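Butyryl-CoA dehydrogenase (Marinomonas mediterranea, PDB 6CXT) belongs to the acyl-CoA dehydrogenase family of flavoproteins and binds flavin-adenine dinucleotide at interfaces between its subunits. Local coordinates at residues I262-T267 with K273-F278; A286-R291 with I332-V337. All coordinates share one frame; numbering follows the deposited sequence. Where two conformers were deposited one is given.

Contact 1 of 2, residues I262-T267 with K273-F278. With FAD (flavin-adenine dinucleotide), chain D.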
loop_
_atom_site.group_PDB
_atom_site.type_symbol
_atom_site.label_atom_id
_atom_site.label_comp_id
_atom_site.label_asym_id
_atom_site.label_seq_id
_atom_site.Cartn_x
_atom_site.Cartn_y
_atom_site.Cartn_z
ATOM N N ILE B 262 7.327 19.968 6.609
ATOM C CA ILE B 262 7.003 20.326 8.017
ATOM C C ILE B 262 6.822 21.848 8.061
ATOM O O ILE B 262 5.796 22.352 8.535
ATOM C CB ILE B 262 8.090 19.844 8.982
ATOM C CG1 ILE B 262 8.070 18.277 9.065
ATOM C CG2 ILE B 262 7.896 20.464 10.374
ATOM C CD1 ILE B 262 9.299 17.739 9.781
ATOM N N GLU B 263 7.782 22.544 7.459
ATOM C CA GLU B 263 7.719 24.032 7.386
ATOM C C GLU B 263 6.458 24.502 6.707
ATOM O O GLU B 263 5.709 25.368 7.230
ATOM C CB GLU B 263 9.012 24.597 6.753
ATOM C CG GLU B 263 9.032 26.118 6.475
ATOM C CD GLU B 263 8.940 26.999 7.734
ATOM O OE1 GLU B 263 8.634 28.215 7.585
ATOM O OE2 GLU B 263 9.167 26.508 8.875
ATOM N N TYR B 264 6.148 23.890 5.566
ATOM C CA TYR B 264 4.984 24.296 4.831
ATOM C C TYR B 264 3.696 23.978 5.588
ATOM O O TYR B 264 2.774 24.783 5.616
ATOM C CB TYR B 264 4.969 23.593 3.449
ATOM C CG TYR B 264 3.959 24.209 2.526
ATOM C CD1 TYR B 264 4.171 25.539 1.995
ATOM C CD2 TYR B 264 2.780 23.570 2.248
ATOM C CE1 TYR B 264 3.221 26.128 1.186
ATOM C CE2 TYR B 264 1.808 24.163 1.411
ATOM C CZ TYR B 264 2.068 25.456 0.899
ATOM O OH TYR B 264 1.182 26.064 0.056
ATOM N N ALA B 265 3.603 22.791 6.175
ATOM C CA ALA B 265 2.361 22.422 6.808
ATOM C C ALA B 265 2.169 23.294 8.081
ATOM O O ALA B 265 1.062 23.424 8.509
ATOM C CB ALA B 265 2.352 20.938 7.182
ATOM N N ASN B 266 3.250 23.822 8.648
ATOM C CA ASN B 266 3.152 24.724 9.847
ATOM C C ASN B 266 2.891 26.178 9.463
ATOM O O ASN B 266 2.590 26.988 10.334
ATOM C CB ASN B 266 4.416 24.666 10.689
ATOM C CG ASN B 266 4.486 23.427 11.558
ATOM O OD1 ASN B 266 3.501 22.765 11.784
ATOM N ND2 ASN B 266 5.661 23.128 12.055
ATOM N N THR B 267 2.908 26.495 8.179
ATOM C CA THR B 267 2.856 27.883 7.729
ATOM C C THR B 267 1.610 28.053 6.930
ATOM O O THR B 267 0.870 29.040 7.084
ATOM C CB THR B 267 4.112 28.219 6.871
ATOM O OG1 THR B 267 5.242 28.195 7.736
ATOM C CG2 THR B 267 4.010 29.643 6.265
ATOM N N LYS B 273 -6.795 27.433 10.215
ATOM C CA LYS B 273 -5.812 26.578 10.896
ATOM C C LYS B 273 -4.647 26.215 9.963
ATOM O O LYS B 273 -4.844 26.179 8.767
ATOM C CB LYS B 273 -6.471 25.321 11.463
ATOM C CG LYS B 273 -7.224 24.474 10.451
ATOM C CD LYS B 273 -8.436 23.817 11.089
ATOM C CE LYS B 273 -8.142 22.394 11.499
ATOM N NZ LYS B 273 -9.280 21.867 12.298
ATOM N N THR B 274 -3.472 25.924 10.502
ATOM C CA THR B 274 -2.391 25.388 9.674
ATOM C C THR B 274 -2.822 23.997 9.135
ATOM O O THR B 274 -3.568 23.263 9.793
ATOM C CB THR B 274 -1.101 25.279 10.459
ATOM O OG1 THR B 274 -1.321 24.450 11.627
ATOM C CG2 THR B 274 -0.695 26.696 10.895
ATOM N N ILE B 275 -2.364 23.641 7.939
ATOM C CA ILE B 275 -2.803 22.357 7.348
ATOM C C ILE B 275 -2.253 21.187 8.155
ATOM O O ILE B 275 -2.776 20.053 8.055
ATOM C CB ILE B 275 -2.414 22.259 5.851
ATOM C CG1 ILE B 275 -0.877 22.403 5.661
ATOM C CG2 ILE B 275 -3.238 23.294 5.062
ATOM C CD1 ILE B 275 -0.416 22.067 4.213
ATOM N N SER B 276 -1.226 21.447 8.943
ATOM C CA SER B 276 -0.684 20.472 9.948
ATOM C C SER B 276 -1.746 19.961 10.907
ATOM O O SER B 276 -1.572 18.926 11.537
ATOM C CB SER B 276 0.485 21.054 10.755
ATOM O OG SER B 276 -0.042 22.056 11.647
ATOM N N ARG B 277 -2.858 20.692 11.015
ATOM C CA ARG B 277 -3.898 20.267 11.929
ATOM C C ARG B 277 -4.816 19.211 11.301
ATOM O O ARG B 277 -5.646 18.631 11.990
ATOM C CB ARG B 277 -4.725 21.497 12.366
ATOM C CG ARG B 277 -4.014 22.381 13.386
ATOM C CD ARG B 277 -3.963 21.614 14.712
ATOM N NE ARG B 277 -3.382 22.361 15.822
ATOM C CZ ARG B 277 -3.989 23.325 16.538
ATOM N NH1 ARG B 277 -5.238 23.717 16.277
ATOM N NH2 ARG B 277 -3.316 23.900 17.541
ATOM N N PHE B 278 -4.691 18.962 9.995
ATOM C CA PHE B 278 -5.480 17.878 9.399
ATOM C C PHE B 278 -4.632 16.625 9.437
ATOM O O PHE B 278 -3.520 16.629 8.878
ATOM C CB PHE B 278 -5.834 18.225 7.941
ATOM C CG PHE B 278 -6.617 19.505 7.826
ATOM C CD1 PHE B 278 -7.899 19.600 8.380
ATOM C CD2 PHE B 278 -6.067 20.620 7.155
ATOM C CE1 PHE B 278 -8.622 20.807 8.287
ATOM C CE2 PHE B 278 -6.787 21.834 7.056
ATOM C CZ PHE B 278 -8.059 21.914 7.630
HETATM P PA FAD D . -4.036 23.531 -0.009
HETATM O O1A FAD D . -5.546 23.668 0.013
HETATM O O2A FAD D . -3.067 24.535 0.593
HETATM O O5B FAD D . -3.680 22.034 0.522
HETATM C C5B FAD D . -2.328 21.623 0.831
HETATM C C4B FAD D . -2.472 20.234 1.486
HETATM O O4B FAD D . -3.314 20.331 2.663
HETATM C C3B FAD D . -3.135 19.244 0.535
HETATM O O3B FAD D . -2.528 17.986 0.855
HETATM C C2B FAD D . -4.594 19.214 1.041
HETATM O O2B FAD D . -5.319 18.012 0.679
HETATM C C1B FAD D . -4.404 19.430 2.573
HETATM N N9A FAD D . -5.670 19.939 3.142
HETATM C C8A FAD D . -6.209 21.178 2.984
HETATM N N7A FAD D . -7.451 21.227 3.581
HETATM C C5A FAD D . -7.713 19.997 4.108
HETATM C C6A FAD D . -8.804 19.341 4.873
HETATM N N6A FAD D . -9.967 20.010 5.199
HETATM N N1A FAD D . -8.631 18.028 5.214
HETATM C C2A FAD D . -7.507 17.302 4.891
HETATM N N3A FAD D . -6.476 17.861 4.217
HETATM C C4A FAD D . -6.521 19.158 3.804
HETATM N N1 FAD D . -8.262 26.315 -9.403
HETATM C C2 FAD D . -9.214 27.068 -10.063
HETATM O O2 FAD D . -9.883 27.864 -9.349
HETATM N N3 FAD D . -9.438 26.998 -11.407
HETATM C C4 FAD D . -8.681 26.210 -12.196
HETATM O O4 FAD D . -8.895 26.169 -13.408
HETATM C C4X FAD D . -7.612 25.367 -11.557
HETATM N N5 FAD D . -6.783 24.568 -12.265
HETATM C C5X FAD D . -5.771 23.858 -11.693
HETATM C C6 FAD D . -4.953 23.055 -12.533
HETATM C C7 FAD D . -3.887 22.329 -11.962
HETATM C C7M FAD D . -3.000 21.510 -12.867
HETATM C C8 FAD D . -3.631 22.393 -10.514
HETATM C C8M FAD D . -2.516 21.611 -9.904
HETATM C C9 FAD D . -4.460 23.161 -9.669
HETATM C C9A FAD D . -5.530 23.893 -10.232
HETATM N N10 FAD D . -6.386 24.718 -9.434
HETATM C C10 FAD D . -7.428 25.465 -10.086
HETATM C "C1'" FAD D . -6.200 24.845 -7.996
HETATM C "C2'" FAD D . -6.684 23.546 -7.308
HETATM O "O2'" FAD D . -8.113 23.384 -7.319
HETATM C "C3'" FAD D . -6.075 23.491 -5.916
HETATM O "O3'" FAD D . -4.652 23.337 -6.101
HETATM C "C4'" FAD D . -6.655 22.485 -4.907
HETATM O "O4'" FAD D . -8.022 22.865 -4.544
HETATM C "C5'" FAD D . -5.811 22.433 -3.626
HETATM O "O5'" FAD D . -5.631 23.775 -3.158
HETATM P P FAD D . -4.184 24.267 -2.787
HETATM O O1P FAD D . -4.251 25.703 -2.255
HETATM O O2P FAD D . -3.186 24.060 -3.910
HETATM O O3P FAD D . -3.660 23.363 -1.569
#
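Ala265 presents its carbonyl to the turn of residues 275-277, and Ser276 N donates to Ala265 O in a bent hydrogen bond of 3.1 Å. Ile275 packs alongside this bond. Its CG1 lies between the backbone N and the carbonyl carbon (chi1 58°), which brings that branch to 3.4 Å from Ala265 CA and lets CD1 meet Tyr264 CD2 obliquely at 4.0 Å. CD1 also lies 3.7 Å from FAD O4B, wedged between helix and ribose. Thr274 CG2 comes to 3.3 Å from Asn266 O. Helix 248-267 leads into the hairpin of strands 269-270 and 273-274, whose second strand opens segment 273-278; the hairpin joins helix 248-267 to helix 279-306 in the C-terminal helical domain of the acyl-CoA dehydrogenase fold, and Phe278 is the N-cap residue of the latter helix. The Phe278 ring covers the adenine in a face contact, FAD C6A lying 3.5 Å above the ring plane. Ser276 OG bonds to OXT of Leu380 of the second subunit, and the backbone N of the same Leu380 donates to Asn266 OD1. Thr274 OG1 is held by Glu15 of the alpha/beta hydrolase fold protein chain.

Contact 2 of 2, residues A286-R291 with I332-V337. With FAD (flavin-adenine dinucleotide), chain D.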
loop_
_atom_site.group_PDB
_atom_site.type_symbol
_atom_site.label_atom_id
_atom_site.label_comp_id
_atom_site.label_asym_id
_atom_site.label_seq_id
_atom_site.Cartn_x
_atom_site.Cartn_y
_atom_site.Cartn_z
ATOM N N ALA B 286 4.132 12.194 9.028
ATOM C CA ALA B 286 4.679 11.263 9.998
ATOM C C ALA B 286 5.267 10.017 9.263
ATOM O O ALA B 286 6.353 9.566 9.556
ATOM C CB ALA B 286 3.598 10.806 10.969
ATOM N N ASP B 287 4.535 9.531 8.278
ATOM C CA ASP B 287 5.010 8.358 7.525
ATOM C C ASP B 287 6.221 8.686 6.670
ATOM O O ASP B 287 7.068 7.814 6.481
ATOM C CB ASP B 287 3.902 7.776 6.644
ATOM C CG ASP B 287 2.828 7.033 7.423
ATOM O OD1 ASP B 287 3.056 6.578 8.578
ATOM O OD2 ASP B 287 1.679 6.941 6.875
ATOM N N MET B 288 6.344 9.913 6.154
ATOM C CA MET B 288 7.605 10.303 5.488
ATOM C C MET B 288 8.745 10.220 6.504
ATOM O O MET B 288 9.855 9.754 6.187
ATOM C CB MET B 288 7.504 11.747 4.945
ATOM C CG MET B 288 6.486 11.939 3.837
ATOM S SD MET B 288 6.251 13.709 3.428
ATOM C CE MET B 288 7.853 14.046 2.698
ATOM N N GLY B 289 8.494 10.666 7.739
ATOM C CA GLY B 289 9.570 10.623 8.768
ATOM C C GLY B 289 9.941 9.169 9.109
ATOM O O GLY B 289 11.124 8.817 9.260
ATOM N N VAL B 290 8.925 8.330 9.214
ATOM C CA VAL B 290 9.154 6.903 9.512
ATOM C C VAL B 290 10.004 6.235 8.389
ATOM O O VAL B 290 11.040 5.582 8.660
ATOM C CB VAL B 290 7.830 6.151 9.696
ATOM C CG1 VAL B 290 8.087 4.622 9.862
ATOM C CG2 VAL B 290 7.055 6.730 10.916
ATOM N N ARG B 291 9.536 6.395 7.164
ATOM C CA ARG B 291 10.223 5.761 6.040
ATOM C C ARG B 291 11.660 6.302 5.886
ATOM O O ARG B 291 12.558 5.540 5.536
ATOM C CB ARG B 291 9.414 5.960 4.750
ATOM C CG ARG B 291 8.117 5.109 4.760
ATOM C CD ARG B 291 7.452 5.196 3.352
ATOM N NE ARG B 291 7.366 6.612 2.867
ATOM C CZ ARG B 291 6.257 7.374 2.855
ATOM N NH1 ARG B 291 5.114 6.898 3.330
ATOM N NH2 ARG B 291 6.327 8.636 2.386
ATOM N N ILE B 332 6.132 12.021 -4.179
ATOM C CA ILE B 332 4.709 12.134 -4.351
ATOM C C ILE B 332 4.074 12.870 -3.136
ATOM O O ILE B 332 3.275 13.800 -3.295
ATOM C CB ILE B 332 4.070 10.742 -4.505
ATOM C CG1 ILE B 332 4.523 10.102 -5.860
ATOM C CG2 ILE B 332 2.531 10.826 -4.424
ATOM C CD1 ILE B 332 4.321 8.584 -5.803
ATOM N N ASP B 333 4.459 12.463 -1.952
ATOM C CA ASP B 333 3.836 13.047 -0.732
ATOM C C ASP B 333 4.166 14.581 -0.586
ATOM O O ASP B 333 3.296 15.383 -0.183
ATOM C CB ASP B 333 4.300 12.272 0.508
ATOM C CG ASP B 333 3.583 10.951 0.656
ATOM O OD1 ASP B 333 2.536 10.767 0.059
ATOM O OD2 ASP B 333 3.998 10.135 1.473
ATOM N N SER B 334 5.390 14.979 -0.936
ATOM C CA SER B 334 5.767 16.400 -0.952
ATOM C C SER B 334 4.842 17.202 -1.869
ATOM O O SER B 334 4.413 18.316 -1.528
ATOM C CB SER B 334 7.218 16.568 -1.386
ATOM O OG SER B 334 8.051 16.039 -0.381
ATOM N N ILE B 335 4.533 16.659 -3.057
ATOM C CA ILE B 335 3.578 17.341 -3.919
ATOM C C ILE B 335 2.209 17.402 -3.248
ATOM O O ILE B 335 1.578 18.484 -3.222
ATOM C CB ILE B 335 3.523 16.687 -5.337
ATOM C CG1 ILE B 335 4.851 16.979 -6.066
ATOM C CG2 ILE B 335 2.348 17.188 -6.144
ATOM C CD1 ILE B 335 5.003 16.126 -7.370
ATOM N N ARG B 336 1.732 16.305 -2.732
ATOM C CA ARG B 336 0.465 16.308 -2.073
ATOM C C ARG B 336 0.352 17.376 -0.954
ATOM O O ARG B 336 -0.603 18.048 -0.874
ATOM C CB ARG B 336 0.160 14.930 -1.515
ATOM C CG ARG B 336 -0.041 13.815 -2.516
ATOM C CD ARG B 336 -0.473 12.597 -1.761
ATOM N NE ARG B 336 -0.508 11.340 -2.468
ATOM C CZ ARG B 336 -1.499 10.920 -3.222
ATOM N NH1 ARG B 336 -2.506 11.695 -3.487
ATOM N NH2 ARG B 336 -1.443 9.734 -3.751
ATOM N N VAL B 337 1.379 17.480 -0.151
ATOM C CA VAL B 337 1.411 18.363 1.020
ATOM C C VAL B 337 1.390 19.811 0.495
ATOM O O VAL B 337 0.695 20.669 1.069
ATOM C CB VAL B 337 2.678 18.150 1.906
ATOM C CG1 VAL B 337 2.910 19.321 2.906
ATOM C CG2 VAL B 337 2.620 16.817 2.636
HETATM P PA FAD D . -4.036 23.531 -0.009
HETATM O O1A FAD D . -5.546 23.668 0.013
HETATM O O2A FAD D . -3.067 24.535 0.593
HETATM O O5B FAD D . -3.680 22.034 0.522
HETATM C C5B FAD D . -2.328 21.623 0.831
HETATM C C4B FAD D . -2.472 20.234 1.486
HETATM O O4B FAD D . -3.314 20.331 2.663
HETATM C C3B FAD D . -3.135 19.244 0.535
HETATM O O3B FAD D . -2.528 17.986 0.855
HETATM C C2B FAD D . -4.594 19.214 1.041
HETATM O O2B FAD D . -5.319 18.012 0.679
HETATM C C1B FAD D . -4.404 19.430 2.573
HETATM N N9A FAD D . -5.670 19.939 3.142
HETATM C C8A FAD D . -6.209 21.178 2.984
HETATM N N7A FAD D . -7.451 21.227 3.581
HETATM C C5A FAD D . -7.713 19.997 4.108
HETATM C C6A FAD D . -8.804 19.341 4.873
HETATM N N6A FAD D . -9.967 20.010 5.199
HETATM N N1A FAD D . -8.631 18.028 5.214
HETATM C C2A FAD D . -7.507 17.302 4.891
HETATM N N3A FAD D . -6.476 17.861 4.217
HETATM C C4A FAD D . -6.521 19.158 3.804
HETATM N N1 FAD D . -8.262 26.315 -9.403
HETATM C C2 FAD D . -9.214 27.068 -10.063
HETATM O O2 FAD D . -9.883 27.864 -9.349
HETATM N N3 FAD D . -9.438 26.998 -11.407
HETATM C C4 FAD D . -8.681 26.210 -12.196
HETATM O O4 FAD D . -8.895 26.169 -13.408
HETATM C C4X FAD D . -7.612 25.367 -11.557
HETATM N N5 FAD D . -6.783 24.568 -12.265
HETATM C C5X FAD D . -5.771 23.858 -11.693
HETATM C C6 FAD D . -4.953 23.055 -12.533
HETATM C C7 FAD D . -3.887 22.329 -11.962
HETATM C C7M FAD D . -3.000 21.510 -12.867
HETATM C C8 FAD D . -3.631 22.393 -10.514
HETATM C C8M FAD D . -2.516 21.611 -9.904
HETATM C C9 FAD D . -4.460 23.161 -9.669
HETATM C C9A FAD D . -5.530 23.893 -10.232
HETATM N N10 FAD D . -6.386 24.718 -9.434
HETATM C C10 FAD D . -7.428 25.465 -10.086
HETATM C "C1'" FAD D . -6.200 24.845 -7.996
HETATM C "C2'" FAD D . -6.684 23.546 -7.308
HETATM O "O2'" FAD D . -8.113 23.384 -7.319
HETATM C "C3'" FAD D . -6.075 23.491 -5.916
HETATM O "O3'" FAD D . -4.652 23.337 -6.101
HETATM C "C4'" FAD D . -6.655 22.485 -4.907
HETATM O "O4'" FAD D . -8.022 22.865 -4.544
HETATM C "C5'" FAD D . -5.811 22.433 -3.626
HETATM O "O5'" FAD D . -5.631 23.775 -3.158
HETATM P P FAD D . -4.184 24.267 -2.787
HETATM O O1P FAD D . -4.251 25.703 -2.255
HETATM O O2P FAD D . -3.186 24.060 -3.910
HETATM O O3P FAD D . -3.660 23.363 -1.569
HETATM O O HOH W 1 3.290 9.396 3.699
#
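A buried, nearly antiparallel helix pair, spaced widely and bridged by a salt bridge, joins helix 279-306 to helix 313-338 in the C-terminal helical domain. The axes of segments 286-291 and 332-337 approach no closer than 11.2 Å, at 158° between their directions, so side chains rather than backbones span the gap. Arg291 and Asp333 make the polar link: NH2 of Arg291 donates to Asp333 OD2 at 2.9 Å, with an N-H...O angle of 153°. The guanidinium offers its edge, while the carboxylate oxygen is met on its anti side, but tilted out of the carboxylate plane; the two planes stand 47° apart, and one N-H alone makes the direct bond. A bend at chi3 folds the arginine back over its own helix, with Asp287 O above the centre of one guanidinium face. Water 1 accepts from Arg291 NH1 at 3.1 Å. The other carboxylate oxygen, Asp333 OD1, pairs with Arg284, and a long contact to Arg336 NE extends the network; three arginines near one buried carboxylate would be expected to stabilise its negative charge. Beside this cluster, Met288 reaches across with an extended chi2 and runs past Asp333 in the opposite direction, SD lying 3.8 Å from Asp333 CB. Its chain then bends at chi3, and CE turns toward Ser334 OG, a tentative contact because Ser334 was modelled in two conformers. Cys261 of helix 248-267 packs against both Met288 and Ser334. Near the C-terminal end of helix 313-338, Arg336 O accepts a 2.6 Å hydrogen bond from FAD O3B. The pair belongs to the C-terminal helical bundle of the acyl-CoA dehydrogenase fold, with helix 313-338 beside the adenosine ribose of the flavin cofactor.

How the contacts relate
Both segments of contact 1 precede those of contact 2 in the sequence, and the centres of the two contacts lie about 13 Å apart within the C-terminal helical domain of the acyl-CoA dehydrogenase fold. Contact 1 pairs the end of helix 248-267 with the segment leading into helix 279-306; contact 2 then ties that second helix to helix 313-338. Their surfaces meet directly, Ile275 CD1 lying 3.6 Å from Val337 O. Both line the adenosine part of one FAD, which also bonds to Thr365 and Asp367 of the fourth subunit, and both touch the second subunit, so cofactor binding and subunit assembly converge on this end of the helical domain.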